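Local coordinates for glyoxalase family protein (Enterococcus faecalis, PDB 2P25), which is of unknown specific function but belongs to the glyoxalase/bleomycin resistance protein/dioxygenase superfamily, whose members are built from paired beta-alpha-beta-beta-beta modules, at residues A[9-14]-A[54-59]; A[97-102]-A[111-116]. All coordinates share one frame; numbering follows the deposited sequence.

Contact 1: residues A[9-14]-A[54-59]; sequences VAINAS and LEIFIS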
loop_
_atom_site.group_PDB
_atom_site.type_symbol
_atom_site.label_atom_id
_atom_site.label_comp_id
_atom_site.label_asym_id
_atom_site.label_seq_id
_atom_site.Cartn_x
_atom_site.Cartn_y
_atom_site.Cartn_z
ATOM N N VAL A 9 -2.699 -3.808 -4.123
ATOM C CA VAL A 9 -1.596 -3.007 -3.645
ATOM C C VAL A 9 -0.373 -3.549 -4.406
ATOM O O VAL A 9 -0.270 -4.754 -4.596
ATOM C CB VAL A 9 -1.430 -3.198 -2.136
ATOM C CG1 VAL A 9 -0.150 -2.602 -1.643
ATOM C CG2 VAL A 9 -2.603 -2.545 -1.391
ATOM N N ALA A 10 0.484 -2.666 -4.910
ATOM C CA ALA A 10 1.710 -3.083 -5.650
ATOM C C ALA A 10 2.968 -2.897 -4.809
ATOM O O ALA A 10 3.100 -1.917 -4.067
ATOM C CB ALA A 10 1.853 -2.277 -6.931
ATOM N N ILE A 11 3.905 -3.833 -4.959
ATOM C CA ILE A 11 5.152 -3.862 -4.164
ATOM C C ILE A 11 6.293 -4.075 -5.136
ATOM O O ILE A 11 6.154 -4.824 -6.094
ATOM C CB ILE A 11 5.109 -5.051 -3.144
ATOM C CG1 ILE A 11 4.098 -4.740 -2.031
ATOM C CG2 ILE A 11 6.516 -5.357 -2.547
ATOM C CD1 ILE A 11 3.655 -6.035 -1.274
ATOM N N ASN A 12 7.422 -3.418 -4.862
ATOM C CA ASN A 12 8.682 -3.629 -5.611
ATOM C C ASN A 12 9.584 -4.512 -4.754
ATOM O O ASN A 12 9.814 -4.186 -3.589
ATOM C CB ASN A 12 9.413 -2.286 -5.873
ATOM C CG ASN A 12 8.662 -1.376 -6.832
ATOM O OD1 ASN A 12 7.839 -1.844 -7.617
ATOM N ND2 ASN A 12 8.954 -0.056 -6.782
ATOM N N ALA A 13 10.053 -5.624 -5.333
ATOM C CA ALA A 13 10.884 -6.601 -4.641
ATOM C C ALA A 13 12.148 -6.853 -5.450
ATOM O O ALA A 13 12.162 -6.637 -6.687
ATOM C CB ALA A 13 10.121 -7.929 -4.455
ATOM N N SER A 14 13.189 -7.363 -4.776
ATOM C CA SER A 14 14.497 -7.498 -5.461
ATOM C C SER A 14 14.774 -8.874 -6.052
ATOM O O SER A 14 15.518 -8.995 -7.030
ATOM C CB SER A 14 15.655 -7.167 -4.508
ATOM O OG SER A 14 15.684 -8.121 -3.461
ATOM N N LEU A 54 -2.350 -8.759 -4.627
ATOM C CA LEU A 54 -1.053 -8.150 -4.406
ATOM C C LEU A 54 -0.280 -8.260 -5.705
ATOM O O LEU A 54 -0.174 -9.350 -6.264
ATOM C CB LEU A 54 -0.344 -8.913 -3.280
ATOM C CG LEU A 54 0.561 -8.249 -2.285
ATOM C CD1 LEU A 54 -0.204 -7.181 -1.478
ATOM C CD2 LEU A 54 1.123 -9.351 -1.400
ATOM N N GLU A 55 0.207 -7.139 -6.221
ATOM C CA GLU A 55 0.994 -7.105 -7.450
ATOM C C GLU A 55 2.450 -6.838 -7.125
ATOM O O GLU A 55 2.763 -5.792 -6.562
ATOM C CB GLU A 55 0.468 -5.980 -8.296
ATOM C CG GLU A 55 0.970 -5.868 -9.669
ATOM C CD GLU A 55 0.027 -5.011 -10.482
ATOM O OE1 GLU A 55 -1.068 -5.502 -10.886
ATOM O OE2 GLU A 55 0.370 -3.843 -10.684
ATOM N N ILE A 56 3.335 -7.750 -7.500
ATOM C CA ILE A 56 4.738 -7.603 -7.128
ATOM C C ILE A 56 5.577 -7.465 -8.378
ATOM O O ILE A 56 5.493 -8.319 -9.277
ATOM C CB ILE A 56 5.235 -8.778 -6.267
ATOM C CG1 ILE A 56 4.241 -9.048 -5.123
ATOM C CG2 ILE A 56 6.657 -8.490 -5.767
ATOM C CD1 ILE A 56 4.681 -10.083 -4.141
ATOM N N PHE A 57 6.354 -6.395 -8.450
ATOM C CA PHE A 57 7.289 -6.164 -9.545
ATOM C C PHE A 57 8.666 -6.547 -9.012
ATOM O O PHE A 57 9.075 -6.032 -7.991
ATOM C CB PHE A 57 7.280 -4.674 -9.944
ATOM C CG PHE A 57 5.973 -4.238 -10.560
ATOM C CD1 PHE A 57 5.818 -4.194 -11.946
ATOM C CD2 PHE A 57 4.908 -3.879 -9.747
ATOM C CE1 PHE A 57 4.594 -3.800 -12.506
ATOM C CE2 PHE A 57 3.683 -3.505 -10.293
ATOM C CZ PHE A 57 3.532 -3.447 -11.669
ATOM N N ILE A 58 9.352 -7.470 -9.691
ATOM C CA ILE A 58 10.599 -8.015 -9.182
ATOM C C ILE A 58 11.745 -7.616 -10.108
ATOM O O ILE A 58 11.733 -7.940 -11.282
ATOM C CB ILE A 58 10.541 -9.576 -9.080
ATOM C CG1 ILE A 58 9.310 -10.019 -8.269
ATOM C CG2 ILE A 58 11.816 -10.149 -8.437
ATOM C CD1 ILE A 58 8.967 -11.469 -8.417
ATOM N N SER A 59 12.755 -6.964 -9.557
ATOM C CA SER A 59 13.872 -6.442 -10.367
ATOM C C SER A 59 15.064 -6.117 -9.475
ATOM O O SER A 59 14.902 -5.582 -8.382
ATOM C CB SER A 59 13.442 -5.187 -11.127
ATOM O OG SER A 59 14.516 -4.641 -11.896
#
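The carbonyl oxygen of Ile11 accepts the N-H of Phe57, with 2.8 Å from Ile11 O to Phe57 N, while Ile56 CA brings a weaker C-H contact to within 3.3 Å of the same oxygen. This oxygen also lies at the edge of the Phe57 ring, in its plane. Four more backbone bonds join strand 9-13 to residues 54-59, donated alternately from either partner, the pattern of parallel strands. One face is purely aliphatic. Here Ile11 CD1 reaches 3.9 Å to Leu54 CG, and the short side chain of Ala13 lets the branched Ile56 come close, CB to CG2 3.7 Å. Tyr23 packs on Ile11 and Leu54, and Thr19 on Ala13 and Ile56, so apolar side chains suit this helix-facing side. The other face carries Ala10, Asn12, Glu55 and Phe57. Ala10 CB lies at the ring edge, 4.0 Å from Phe57 CE2. In Asn12, chi1 (-67°) puts CG anti to the carbonyl carbon, and the amide beyond it, nearly perpendicular to the ring (84°), has OD1 3.7 Å from Phe57 CB. The chemistry divides by face: aliphatic side chains pack against helix 16-26 and, at Val9 and Ile11, on Leu74 of the second subunit, whereas opposite them Asn12 OD1 bonds to Arg75 of that subunit, Glu55 OE1 pairs with Lys44, and the Phe57 ring takes the Arg75 cation in a cation-pi contact.

Contact 2: residues A[97-102]-A[111-116]; sequences ETEPLR and MTFFFD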
loop_
_atom_site.group_PDB
_atom_site.type_symbol
_atom_site.label_atom_id
_atom_site.label_comp_id
_atom_site.label_asym_id
_atom_site.label_seq_id
_atom_site.Cartn_x
_atom_site.Cartn_y
_atom_site.Cartn_z
ATOM N N GLU A 97 10.892 -12.945 11.804
ATOM C CA GLU A 97 10.955 -12.216 13.076
ATOM C C GLU A 97 9.867 -11.158 13.227
ATOM O O GLU A 97 9.428 -10.559 12.248
ATOM C CB GLU A 97 12.325 -11.580 13.250
ATOM C CG GLU A 97 13.421 -12.600 13.323
ATOM C CD GLU A 97 14.706 -11.999 13.860
ATOM O OE1 GLU A 97 14.705 -11.561 15.030
ATOM O OE2 GLU A 97 15.702 -11.945 13.101
ATOM N N THR A 98 9.412 -10.968 14.464
ATOM C CA THR A 98 8.400 -9.969 14.755
ATOM C C THR A 98 8.927 -9.063 15.852
ATOM O O THR A 98 9.686 -9.515 16.736
ATOM C CB THR A 98 7.050 -10.618 15.181
ATOM O OG1 THR A 98 7.288 -11.660 16.126
ATOM C CG2 THR A 98 6.321 -11.208 13.965
ATOM N N GLU A 99 8.579 -7.783 15.766
ATOM C CA GLU A 99 8.856 -6.830 16.846
ATOM C C GLU A 99 8.056 -7.188 18.107
ATOM O O GLU A 99 7.017 -7.855 18.026
ATOM C CB GLU A 99 8.525 -5.399 16.431
ATOM C CG GLU A 99 9.380 -4.876 15.286
ATOM C CD GLU A 99 9.071 -3.445 14.969
ATOM O OE1 GLU A 99 7.997 -2.945 15.384
ATOM O OE2 GLU A 99 9.896 -2.816 14.285
ATOM N N PRO A 100 8.547 -6.762 19.291
ATOM C CA PRO A 100 7.752 -7.001 20.505
ATOM C C PRO A 100 6.335 -6.426 20.367
ATOM O O PRO A 100 6.129 -5.384 19.757
ATOM C CB PRO A 100 8.508 -6.230 21.594
ATOM C CG PRO A 100 9.911 -6.103 21.063
ATOM C CD PRO A 100 9.827 -6.089 19.577
ATOM N N LEU A 101 5.380 -7.127 20.963
ATOM C CA LEU A 101 3.981 -6.754 20.917
ATOM C C LEU A 101 3.795 -5.442 21.677
ATOM O O LEU A 101 4.407 -5.230 22.722
ATOM C CB LEU A 101 3.190 -7.877 21.596
ATOM C CG LEU A 101 1.719 -8.121 21.368
ATOM C CD1 LEU A 101 1.365 -8.150 19.887
ATOM C CD2 LEU A 101 1.328 -9.430 22.088
ATOM N N ARG A 102 2.969 -4.557 21.145
ATOM C CA ARG A 102 2.550 -3.367 21.891
ATOM C C ARG A 102 1.105 -3.022 21.582
ATOM O O ARG A 102 0.450 -3.729 20.836
ATOM C CB ARG A 102 3.442 -2.187 21.562
ATOM C CG ARG A 102 3.534 -1.880 20.080
ATOM C CD ARG A 102 4.936 -1.470 19.809
ATOM N NE ARG A 102 5.139 -0.900 18.489
ATOM C CZ ARG A 102 5.654 -1.557 17.455
ATOM N NH1 ARG A 102 5.997 -2.850 17.546
ATOM N NH2 ARG A 102 5.817 -0.903 16.320
HETATM N N MSE A 111 -0.760 -4.739 18.425
HETATM C CA MSE A 111 -0.155 -4.615 17.095
HETATM C C MSE A 111 1.325 -4.937 17.175
HETATM O O MSE A 111 1.938 -4.868 18.243
HETATM C CB MSE A 111 -0.325 -3.191 16.537
HETATM C CG MSE A 111 0.245 -2.161 17.455
HETATM SE SE MSE A 111 0.170 -0.378 16.689
HETATM C CE MSE A 111 1.667 -0.551 15.422
ATOM N N THR A 112 1.888 -5.335 16.036
ATOM C CA THR A 112 3.331 -5.448 15.898
ATOM C C THR A 112 3.652 -5.389 14.388
ATOM O O THR A 112 2.734 -5.302 13.551
ATOM C CB THR A 112 3.892 -6.738 16.526
ATOM O OG1 THR A 112 5.343 -6.653 16.544
ATOM C CG2 THR A 112 3.448 -7.987 15.722
ATOM N N PHE A 113 4.940 -5.449 14.070
ATOM C CA PHE A 113 5.435 -5.438 12.694
ATOM C C PHE A 113 6.349 -6.615 12.432
ATOM O O PHE A 113 7.074 -7.087 13.318
ATOM C CB PHE A 113 6.260 -4.174 12.403
ATOM C CG PHE A 113 5.443 -2.932 12.178
ATOM C CD1 PHE A 113 5.046 -2.573 10.890
ATOM C CD2 PHE A 113 5.065 -2.138 13.253
ATOM C CE1 PHE A 113 4.295 -1.397 10.678
ATOM C CE2 PHE A 113 4.312 -0.957 13.059
ATOM C CZ PHE A 113 3.915 -0.598 11.788
ATOM N N PHE A 114 6.291 -7.096 11.197
ATOM C CA PHE A 114 7.313 -7.963 10.641
ATOM C C PHE A 114 7.720 -7.318 9.313
ATOM O O PHE A 114 7.191 -6.264 8.963
ATOM C CB PHE A 114 6.836 -9.419 10.488
ATOM C CG PHE A 114 5.659 -9.611 9.555
ATOM C CD1 PHE A 114 5.840 -10.248 8.314
ATOM C CD2 PHE A 114 4.376 -9.225 9.939
ATOM C CE1 PHE A 114 4.766 -10.466 7.453
ATOM C CE2 PHE A 114 3.298 -9.421 9.080
ATOM C CZ PHE A 114 3.491 -10.057 7.849
ATOM N N PHE A 115 8.684 -7.901 8.604
ATOM C CA PHE A 115 9.257 -7.222 7.436
ATOM C C PHE A 115 9.440 -8.214 6.344
ATOM O O PHE A 115 9.770 -9.375 6.590
ATOM C CB PHE A 115 10.604 -6.585 7.817
ATOM C CG PHE A 115 10.463 -5.578 8.908
ATOM C CD1 PHE A 115 10.195 -4.250 8.603
ATOM C CD2 PHE A 115 10.528 -5.970 10.264
ATOM C CE1 PHE A 115 9.994 -3.318 9.631
ATOM C CE2 PHE A 115 10.323 -5.048 11.279
ATOM C CZ PHE A 115 10.061 -3.730 10.968
ATOM N N ASP A 116 9.193 -7.751 5.119
ATOM C CA ASP A 116 9.415 -8.599 3.941
ATOM C C ASP A 116 10.925 -8.707 3.654
ATOM O O ASP A 116 11.742 -8.085 4.351
ATOM C CB ASP A 116 8.487 -8.171 2.771
ATOM C CG ASP A 116 9.154 -7.209 1.754
ATOM O OD1 ASP A 116 10.215 -6.646 2.014
ATOM O OD2 ASP A 116 8.557 -7.048 0.663
HETATM O O HOH W 1 10.465 -9.873 9.817
#
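Chi1 of Glu99 (-64°) puts CG anti to the carbonyl carbon, from where the chain extends alongside Phe113, while chi1 of Thr112 (-170°) sets OG1 anti to its own backbone N, directed at the carbonyl of Glu99. The setting is the edge of the second beta-alpha-beta-beta-beta module, where the loop after helix 84-93 runs into the short strand 102-103 that pairs antiparallel with strand 110-115. Arg102 and Met111, modelled as selenomethionine, form a hydrogen-bonded pair, with 2.9 Å from Met111 N to Arg102 O. Farther along, Glu99 N donates to Phe113 O at 3.0 Å. Between these bonds the threonine hydroxyl donates to Glu99 O from above the carbonyl plane, tying down a backbone oxygen where regular strand pairing has lapsed; the modelled separation is very short, so its exact length is doubtful. On the side of Phe113 and Phe115, turned from helix 84-93, Arg102 and Glu99 form a salt bridge: NH1 reaches OE1 on its anti side at 2.9 Å, OE1 being tilted from the guanidinium plane. Arginine suits this place because its flat, charged end can also pack: NH2 lies 3.4 Å from Phe113 CD2 at the ring edge, the planes 28° apart, with Met111 CE over one guanidinium face. Glu99 OE2 reaches the edge of the Phe115 ring, 3.4 Å from CZ. Beyond the last direct bond a water bridges the loop and the strand, donating to Glu97 O at 2.7 Å and accepting from Phe115 N at 2.9 Å.

Overall arrangement
Contact 1 lies in the first four-stranded sheet and contact 2 at the edge of the second, where a loop joins it, on opposite sides of the chain's centre, with about 21 Å between contact centres. Contact 1 is buried and contact 2 is largely at the surface, yet they meet at one point, where Ile11 CG2 approaches Asp116 OD2 at 4.2 Å. Tyr23 links them: it packs on Ile11 and Leu54 and bonds through its hydroxyl to Asp116. Asp118 does likewise, pairing with Ser14 and giving its N-H to Asp116. In the dimer, strand 6-13 continues its sheet into the second subunit. His76 of that subunit packs on Ala10 and Glu55, while His76 of the same chain meets Phe113 edge-to-face.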